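Local coordinates for protein beta-glucoside phosphorylase BglX (Unidentified, PDB 5VQE) that probably cleaves beta-glucosides with phosphate in place of water, as a beta-glucoside phosphorylase of glycoside hydrolase family 3, at residues N247-R250 / L255-D258; R250-L255 / Q272-G277; G264-E269 / L305-Q310. All coordinates share one frame; numbering follows the deposited sequence.

Contact 1: residues N247-R250 / L255-D258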
loop_
_atom_site.group_PDB
_atom_site.type_symbol
_atom_site.label_atom_id
_atom_site.label_comp_id
_atom_site.label_asym_id
_atom_site.label_seq_id
_atom_site.Cartn_x
_atom_site.Cartn_y
_atom_site.Cartn_z
ATOM N N ASN A 247 22.931 0.762 -10.543
ATOM C CA ASN A 247 23.659 1.886 -11.127
ATOM C C ASN A 247 23.907 2.978 -10.100
ATOM O O ASN A 247 24.966 3.618 -10.106
ATOM C CB ASN A 247 22.893 2.424 -12.336
ATOM C CG ASN A 247 22.912 1.455 -13.503
ATOM O OD1 ASN A 247 23.935 0.838 -13.783
ATOM N ND2 ASN A 247 21.778 1.296 -14.174
ATOM N N VAL A 248 22.946 3.206 -9.205
ATOM C CA VAL A 248 23.181 4.124 -8.095
ATOM C C VAL A 248 24.216 3.538 -7.149
ATOM O O VAL A 248 25.085 4.253 -6.633
ATOM C CB VAL A 248 21.858 4.430 -7.369
ATOM C CG1 VAL A 248 22.101 5.217 -6.083
ATOM C CG2 VAL A 248 20.924 5.207 -8.295
ATOM N N THR A 249 24.139 2.229 -6.903
ATOM C CA THR A 249 25.116 1.581 -6.037
ATOM C C THR A 249 26.528 1.768 -6.580
ATOM O O THR A 249 27.445 2.133 -5.836
ATOM C CB THR A 249 24.775 0.102 -5.890
ATOM O OG1 THR A 249 23.504 -0.016 -5.240
ATOM C CG2 THR A 249 25.833 -0.630 -5.062
ATOM N N ARG A 250 26.715 1.554 -7.889
ATOM C CA ARG A 250 28.041 1.733 -8.482
ATOM C C ARG A 250 28.479 3.191 -8.486
ATOM O O ARG A 250 29.683 3.466 -8.462
ATOM C CB ARG A 250 28.078 1.198 -9.910
ATOM C CG ARG A 250 28.042 -0.301 -9.991
ATOM C CD ARG A 250 28.427 -0.805 -11.372
ATOM N NE ARG A 250 27.900 -2.148 -11.572
ATOM C CZ ARG A 250 26.710 -2.424 -12.098
ATOM N NH1 ARG A 250 25.913 -1.451 -12.516
ATOM N NH2 ARG A 250 26.320 -3.688 -12.222
ATOM N N LEU A 255 33.818 0.397 -7.575
ATOM C CA LEU A 255 34.522 -0.875 -7.658
ATOM C C LEU A 255 33.679 -2.050 -7.197
ATOM O O LEU A 255 34.158 -3.189 -7.232
ATOM C CB LEU A 255 35.808 -0.831 -6.824
ATOM C CG LEU A 255 36.990 -0.023 -7.363
ATOM C CD1 LEU A 255 38.175 -0.170 -6.429
ATOM C CD2 LEU A 255 37.365 -0.463 -8.756
ATOM N N ILE A 256 32.441 -1.808 -6.764
ATOM C CA ILE A 256 31.618 -2.892 -6.252
ATOM C C ILE A 256 31.433 -3.951 -7.331
ATOM O O ILE A 256 31.228 -3.644 -8.514
ATOM C CB ILE A 256 30.262 -2.357 -5.761
ATOM C CG1 ILE A 256 29.585 -3.398 -4.872
ATOM C CG2 ILE A 256 29.370 -1.995 -6.941
ATOM C CD1 ILE A 256 28.354 -2.890 -4.141
ATOM N N LYS A 257 31.508 -5.205 -6.927
ATOM C CA LYS A 257 31.256 -6.302 -7.847
ATOM C C LYS A 257 29.771 -6.656 -7.849
ATOM O O LYS A 257 29.079 -6.536 -6.834
ATOM C CB LYS A 257 32.105 -7.516 -7.475
ATOM C CG LYS A 257 33.611 -7.253 -7.593
ATOM N N ASP A 258 29.290 -7.081 -9.018
ATOM C CA ASP A 258 27.868 -7.366 -9.200
ATOM C C ASP A 258 27.307 -8.194 -8.050
ATOM O O ASP A 258 26.234 -7.886 -7.514
ATOM C CB ASP A 258 27.654 -8.087 -10.533
ATOM C CG ASP A 258 27.798 -7.160 -11.725
ATOM O OD1 ASP A 258 27.828 -5.928 -11.520
ATOM O OD2 ASP A 258 27.881 -7.664 -12.865
HETATM O O HOH W 1 29.346 -3.964 -10.361
#

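Contact 2: residues R250-L255 / Q272-G277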
loop_
_atom_site.group_PDB
_atom_site.type_symbol
_atom_site.label_atom_id
_atom_site.label_comp_id
_atom_site.label_asym_id
_atom_site.label_seq_id
_atom_site.Cartn_x
_atom_site.Cartn_y
_atom_site.Cartn_z
ATOM N N ARG A 250 26.715 1.554 -7.889
ATOM C CA ARG A 250 28.041 1.733 -8.482
ATOM C C ARG A 250 28.479 3.191 -8.486
ATOM O O ARG A 250 29.683 3.466 -8.462
ATOM C CB ARG A 250 28.078 1.198 -9.910
ATOM C CG ARG A 250 28.042 -0.301 -9.991
ATOM C CD ARG A 250 28.427 -0.805 -11.372
ATOM N NE ARG A 250 27.900 -2.148 -11.572
ATOM C CZ ARG A 250 26.710 -2.424 -12.098
ATOM N NH1 ARG A 250 25.913 -1.451 -12.516
ATOM N NH2 ARG A 250 26.320 -3.688 -12.222
ATOM N N MET A 251 27.537 4.136 -8.549
ATOM C CA MET A 251 27.913 5.541 -8.437
ATOM C C MET A 251 28.573 5.807 -7.096
ATOM O O MET A 251 29.595 6.501 -7.022
ATOM C CB MET A 251 26.690 6.444 -8.620
ATOM C CG MET A 251 26.965 7.940 -8.404
ATOM S SD MET A 251 25.474 8.951 -8.396
ATOM C CE MET A 251 24.925 8.669 -6.724
ATOM N N VAL A 252 28.013 5.243 -6.024
ATOM C CA VAL A 252 28.594 5.414 -4.697
ATOM C C VAL A 252 29.906 4.649 -4.580
ATOM O O VAL A 252 30.867 5.137 -3.973
ATOM C CB VAL A 252 27.586 4.967 -3.620
ATOM C CG1 VAL A 252 28.218 5.018 -2.236
ATOM C CG2 VAL A 252 26.313 5.840 -3.682
ATOM N N ASN A 253 29.964 3.440 -5.146
ATOM C CA ASN A 253 31.080 2.509 -4.959
ATOM C C ASN A 253 31.447 1.953 -6.327
ATOM O O ASN A 253 31.013 0.855 -6.703
ATOM C CB ASN A 253 30.705 1.387 -3.985
ATOM C CG ASN A 253 31.859 0.428 -3.711
ATOM O OD1 ASN A 253 32.902 0.484 -4.359
ATOM N ND2 ASN A 253 31.660 -0.470 -2.754
ATOM N N PRO A 254 32.237 2.694 -7.109
ATOM C CA PRO A 254 32.512 2.265 -8.490
ATOM C C PRO A 254 33.135 0.888 -8.607
ATOM O O PRO A 254 32.987 0.253 -9.659
ATOM C CB PRO A 254 33.459 3.352 -9.008
ATOM C CG PRO A 254 33.101 4.554 -8.220
ATOM C CD PRO A 254 32.751 4.049 -6.846
ATOM N N LEU A 255 33.818 0.397 -7.575
ATOM C CA LEU A 255 34.522 -0.875 -7.658
ATOM C C LEU A 255 33.679 -2.050 -7.197
ATOM O O LEU A 255 34.158 -3.189 -7.232
ATOM C CB LEU A 255 35.808 -0.831 -6.824
ATOM C CG LEU A 255 36.990 -0.023 -7.363
ATOM C CD1 LEU A 255 38.175 -0.170 -6.429
ATOM C CD2 LEU A 255 37.365 -0.463 -8.756
ATOM N N GLN A 272 23.187 4.244 3.657
ATOM C CA GLN A 272 24.132 5.162 4.280
ATOM C C GLN A 272 24.675 6.169 3.269
ATOM O O GLN A 272 24.697 7.373 3.540
ATOM C CB GLN A 272 25.260 4.363 4.951
ATOM C CG GLN A 272 24.872 3.852 6.330
ATOM C CD GLN A 272 25.738 2.694 6.816
ATOM O OE1 GLN A 272 26.578 2.174 6.079
ATOM N NE2 GLN A 272 25.524 2.281 8.057
ATOM N N GLY A 273 25.070 5.697 2.087
ATOM C CA GLY A 273 25.618 6.599 1.081
ATOM C C GLY A 273 24.597 7.578 0.526
ATOM O O GLY A 273 24.850 8.782 0.462
ATOM N N ILE A 274 23.433 7.082 0.103
ATOM C CA ILE A 274 22.433 7.951 -0.513
ATOM C C ILE A 274 21.535 8.588 0.548
ATOM O O ILE A 274 21.483 9.817 0.669
ATOM C CB ILE A 274 21.601 7.183 -1.556
ATOM C CG1 ILE A 274 22.484 6.667 -2.704
ATOM C CG2 ILE A 274 20.486 8.055 -2.119
ATOM C CD1 ILE A 274 23.252 7.747 -3.484
ATOM N N LEU A 275 20.824 7.777 1.333
ATOM C CA LEU A 275 19.810 8.331 2.233
ATOM C C LEU A 275 20.431 9.185 3.333
ATOM O O LEU A 275 20.088 10.364 3.484
ATOM C CB LEU A 275 18.969 7.222 2.861
ATOM C CG LEU A 275 17.897 6.564 2.021
ATOM C CD1 LEU A 275 17.167 5.562 2.917
ATOM C CD2 LEU A 275 16.924 7.591 1.438
ATOM N N ARG A 276 21.310 8.593 4.150
ATOM C CA ARG A 276 21.926 9.355 5.235
ATOM C C ARG A 276 22.895 10.396 4.694
ATOM O O ARG A 276 22.923 11.535 5.171
ATOM C CB ARG A 276 22.661 8.433 6.210
ATOM C CG ARG A 276 21.811 7.421 6.946
ATOM C CD ARG A 276 20.764 8.070 7.821
ATOM N NE ARG A 276 20.094 7.089 8.675
ATOM C CZ ARG A 276 18.907 7.265 9.249
ATOM N NH1 ARG A 276 18.237 8.388 9.065
ATOM N NH2 ARG A 276 18.384 6.306 10.007
ATOM N N GLY A 277 23.702 10.019 3.712
ATOM C CA GLY A 277 24.754 10.888 3.233
ATOM C C GLY A 277 24.229 11.962 2.309
ATOM O O GLY A 277 24.103 13.128 2.697
#

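Contact 3: residues G264-E269 / L305-Q310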
loop_
_atom_site.group_PDB
_atom_site.type_symbol
_atom_site.label_atom_id
_atom_site.label_comp_id
_atom_site.label_asym_id
_atom_site.label_seq_id
_atom_site.Cartn_x
_atom_site.Cartn_y
_atom_site.Cartn_z
ATOM N N GLY A 264 18.018 -2.600 -1.264
ATOM C CA GLY A 264 17.928 -1.511 -0.313
ATOM C C GLY A 264 18.041 -1.956 1.127
ATOM O O GLY A 264 18.799 -1.380 1.912
ATOM N N SER A 265 17.286 -2.993 1.480
ATOM C CA SER A 265 17.195 -3.436 2.861
ATOM C C SER A 265 18.503 -3.996 3.402
ATOM O O SER A 265 18.594 -4.213 4.614
ATOM C CB SER A 265 16.085 -4.489 2.993
ATOM O OG SER A 265 16.246 -5.554 2.068
ATOM N N LEU A 266 19.497 -4.238 2.541
ATOM C CA LEU A 266 20.789 -4.769 2.938
ATOM C C LEU A 266 21.958 -3.903 2.492
ATOM O O LEU A 266 23.110 -4.282 2.731
ATOM C CB LEU A 266 20.968 -6.185 2.367
ATOM C CG LEU A 266 20.161 -7.285 3.057
ATOM C CD1 LEU A 266 20.052 -8.516 2.185
ATOM C CD2 LEU A 266 20.792 -7.634 4.384
ATOM N N SER A 267 21.705 -2.751 1.873
ATOM C CA SER A 267 22.714 -2.033 1.101
ATOM C C SER A 267 23.221 -0.810 1.853
ATOM O O SER A 267 22.466 0.139 2.098
ATOM C CB SER A 267 22.151 -1.609 -0.251
ATOM O OG SER A 267 22.955 -0.590 -0.818
ATOM N N LYS A 268 24.519 -0.809 2.171
ATOM C CA LYS A 268 25.114 0.357 2.817
ATOM C C LYS A 268 25.205 1.536 1.852
ATOM O O LYS A 268 24.999 2.687 2.250
ATOM C CB LYS A 268 26.494 -0.003 3.382
ATOM C CG LYS A 268 27.571 -0.222 2.355
ATOM C CD LYS A 268 28.876 -0.683 3.014
ATOM N N GLU A 269 25.485 1.270 0.575
ATOM C CA GLU A 269 25.536 2.347 -0.413
ATOM C C GLU A 269 24.208 3.095 -0.501
ATOM O O GLU A 269 24.181 4.329 -0.613
ATOM C CB GLU A 269 25.906 1.781 -1.787
ATOM C CG GLU A 269 27.318 1.239 -1.883
ATOM C CD GLU A 269 27.458 -0.196 -1.410
ATOM O OE1 GLU A 269 26.432 -0.864 -1.171
ATOM O OE2 GLU A 269 28.610 -0.665 -1.285
ATOM N N LEU A 305 20.392 -10.436 8.928
ATOM C CA LEU A 305 19.659 -9.654 9.920
ATOM C C LEU A 305 20.543 -8.619 10.602
ATOM O O LEU A 305 20.174 -7.431 10.596
ATOM C CB LEU A 305 18.978 -10.604 10.915
ATOM C CG LEU A 305 17.952 -11.561 10.269
ATOM C CD1 LEU A 305 17.339 -12.511 11.275
ATOM C CD2 LEU A 305 16.824 -10.813 9.553
ATOM N N PRO A 306 21.704 -8.960 11.167
ATOM C CA PRO A 306 22.558 -7.902 11.725
ATOM C C PRO A 306 23.136 -6.994 10.663
ATOM O O PRO A 306 23.372 -5.813 10.936
ATOM C CB PRO A 306 23.651 -8.681 12.462
ATOM C CG PRO A 306 23.687 -10.018 11.793
ATOM C CD PRO A 306 22.284 -10.301 11.367
ATOM N N THR A 307 23.356 -7.503 9.449
ATOM C CA THR A 307 23.940 -6.676 8.401
ATOM C C THR A 307 22.984 -5.570 7.975
ATOM O O THR A 307 23.423 -4.450 7.686
ATOM C CB THR A 307 24.337 -7.544 7.204
ATOM O OG1 THR A 307 25.417 -8.416 7.576
ATOM C CG2 THR A 307 24.767 -6.692 6.014
ATOM N N SER A 308 21.678 -5.852 7.918
ATOM C CA SER A 308 20.731 -4.782 7.608
ATOM C C SER A 308 20.899 -3.628 8.580
ATOM O O SER A 308 20.968 -2.462 8.175
ATOM C CB SER A 308 19.288 -5.292 7.643
ATOM O OG SER A 308 19.023 -6.178 6.578
ATOM N N ILE A 309 20.988 -3.938 9.875
ATOM C CA ILE A 309 21.126 -2.890 10.880
ATOM C C ILE A 309 22.465 -2.183 10.731
ATOM O O ILE A 309 22.538 -0.948 10.745
ATOM C CB ILE A 309 20.955 -3.468 12.296
ATOM C CG1 ILE A 309 19.613 -4.202 12.432
ATOM C CG2 ILE A 309 21.052 -2.365 13.325
ATOM C CD1 ILE A 309 18.387 -3.348 12.118
ATOM N N GLN A 310 23.548 -2.955 10.605
ATOM C CA GLN A 310 24.869 -2.357 10.452
ATOM C C GLN A 310 24.916 -1.424 9.248
ATOM O O GLN A 310 25.574 -0.377 9.292
ATOM C CB GLN A 310 25.932 -3.445 10.320
ATOM C CG GLN A 310 27.371 -2.911 10.294
ATOM C CD GLN A 310 27.751 -2.173 11.555
ATOM O OE1 GLN A 310 27.248 -2.465 12.644
ATOM N NE2 GLN A 310 28.647 -1.208 11.418
#

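Contact 1: residues N247-R250 / L255-D258
Ile256 lies across Thr249 and Arg250 of helix 246-252, its two branches meeting different partners. The CD1 methyl of Ile256 reaches CG2 of Thr249 at 3.5 Å, while its CG2 methyl sits 3.7 Å from CG of Arg250. Both pairs of side chains cross at about a right angle, so the touch is confined to single carbons. The division follows from the isoleucine torsion: CG1 is anti to the backbone N (chi1 -164°), which sends CD1 to the threonine and turns CG2 to the arginine stem.

Beyond this apolar patch the arginine chain runs extended from CG to NE and ends in a salt bridge, Arg250 NH2 to Asp258 OD1, 2.8 Å long and nearly straight (171° at the hydrogen). The acceptor lies in the guanidinium plane, yet the carboxylate is entered from above its own plane, with the two planes 70° apart. A water fastens the same corner. It accepts from Arg250 NE at 2.6 Å and donates to Ile256 O and to Asp258 OD1, both at 2.7 Å, so both its hydrogens are used, and OD1 receives two donors. NH2 thus grips OD1 directly and NE reaches it through the water, which probably limits rotation of the guanidinium.

Thr249 takes no polar part here, since its OG1 bonds Gln245 O one turn back. The contact folds the loop after helix 246-252 back against that helix, with Ile261 from further along the loop touching Thr249, Arg250 and Ile256, and Glu269 of helix 268-278 lying against Thr249 and Ile256.

Contact 2: residues R250-L255 / Q272-G277
No flat group has a face or an edge in the meeting of Met251 and Val252 with Ile274; the evidence is three sets of aliphatic atoms and no hydrogen bond across. The CD1 methyl of Ile274 is the common point. It comes 3.6 Å from CG2 of Val252, and on another side 3.8 Å from CE of Met251. The valine side chain is met obliquely, and CG1 of Ile274 is also near it, 4.0 Å from Val252 CG2. The methionine is met at about a right angle, by its terminal methyl alone. Its chain is straight as far as SD, then bends (chi3 81°), which swings CE toward the isoleucine.

The lack of a side chain at Gly273 is consistent with the close approach, its CA 6.6 Å from CA of Val252: a carbon built there would point at the valine and crowd its CG1. Around the patch, Ala216 and Met220 of helix 216-232 touch Met251, and Trp219 touches Ile274.

With only 123 Å² buried and no polar pair across it, the Met251, Val252 and Ile274 patch coheres by dispersion and the exclusion of water; nearby, Asn253 ND2 adds a weak hydrogen bond to Glu269 OE2.

Contact 3: residues G264-E269 / L305-Q310
Ser308 and Leu266 form the tight part of this contact, and Thr307 its loose margin. The hydroxyl of Ser308 donates to the backbone O of Ser265, with OG to O at 2.8 Å. It approaches at 145° to the C=O bond and tilted 30° from the carbonyl plane. OG lies beside the backbone N of its own residue (chi1 -69°), and from there it looks across to the turn before helix 268-278. The CD2 methyl of Leu266 presses close to the same hydroxyl, 3.2 Å from Ser308 OG, so one oxygen is bounded by both a carbonyl and a methyl. Ser308 OG is also hydrogen-bonded to Tyr295 OH, a second partner for this buried atom.

Toward the partly exposed Thr307 the fit relaxes: its CG2 stays 4.4 Å from Leu266 CD2, and is equally far from Leu266 O. Thr307 OG1 is turned to Glu303 O within its own helix.

An alanine in place of Ser308 is likely to leave Ser265 O without this donor and Tyr295 OH without its mate, with a small gap beside the leucine methyl. Between the two segments the one hydrogen bond is Ser308 OG to Ser265 O, with the Leu266 CD2 methyl against the hydroxyl and Asn311 ND2 adding a bond to Leu266 O just beyond helix 301-310; the carbonyl that Ser308 engages belongs to a residue whose own hydroxyl bonds His242 ND1.

In the fold
All three contacts lie within the family 3 N-terminal range, of TIM-barrel type, and on the same side of the chain's centre. Contacts 1 and 2 share helix 246-252, have centres about 9 Å apart, and meet where Val248 CG1 packs 3.7 Å from Ile274 CG1. Contact 3 lies about 13 Å from contact 2 and 15 Å from contact 1, centre to centre. Glu269 packs against contact 1, its OE2 3.6 Å from Ile256 CD1, and Gln272 NE2 probably bonds Gln310 O at 2.9 Å, tying contact 2 to contact 3. Contact 3 also approaches the sugar site: the Ser265 side chain is about 10 Å from the bound 2-deoxy-2-fluoroglucose, and its backbone pairs with Ala241 on the strand that carries the pocket residue Met239.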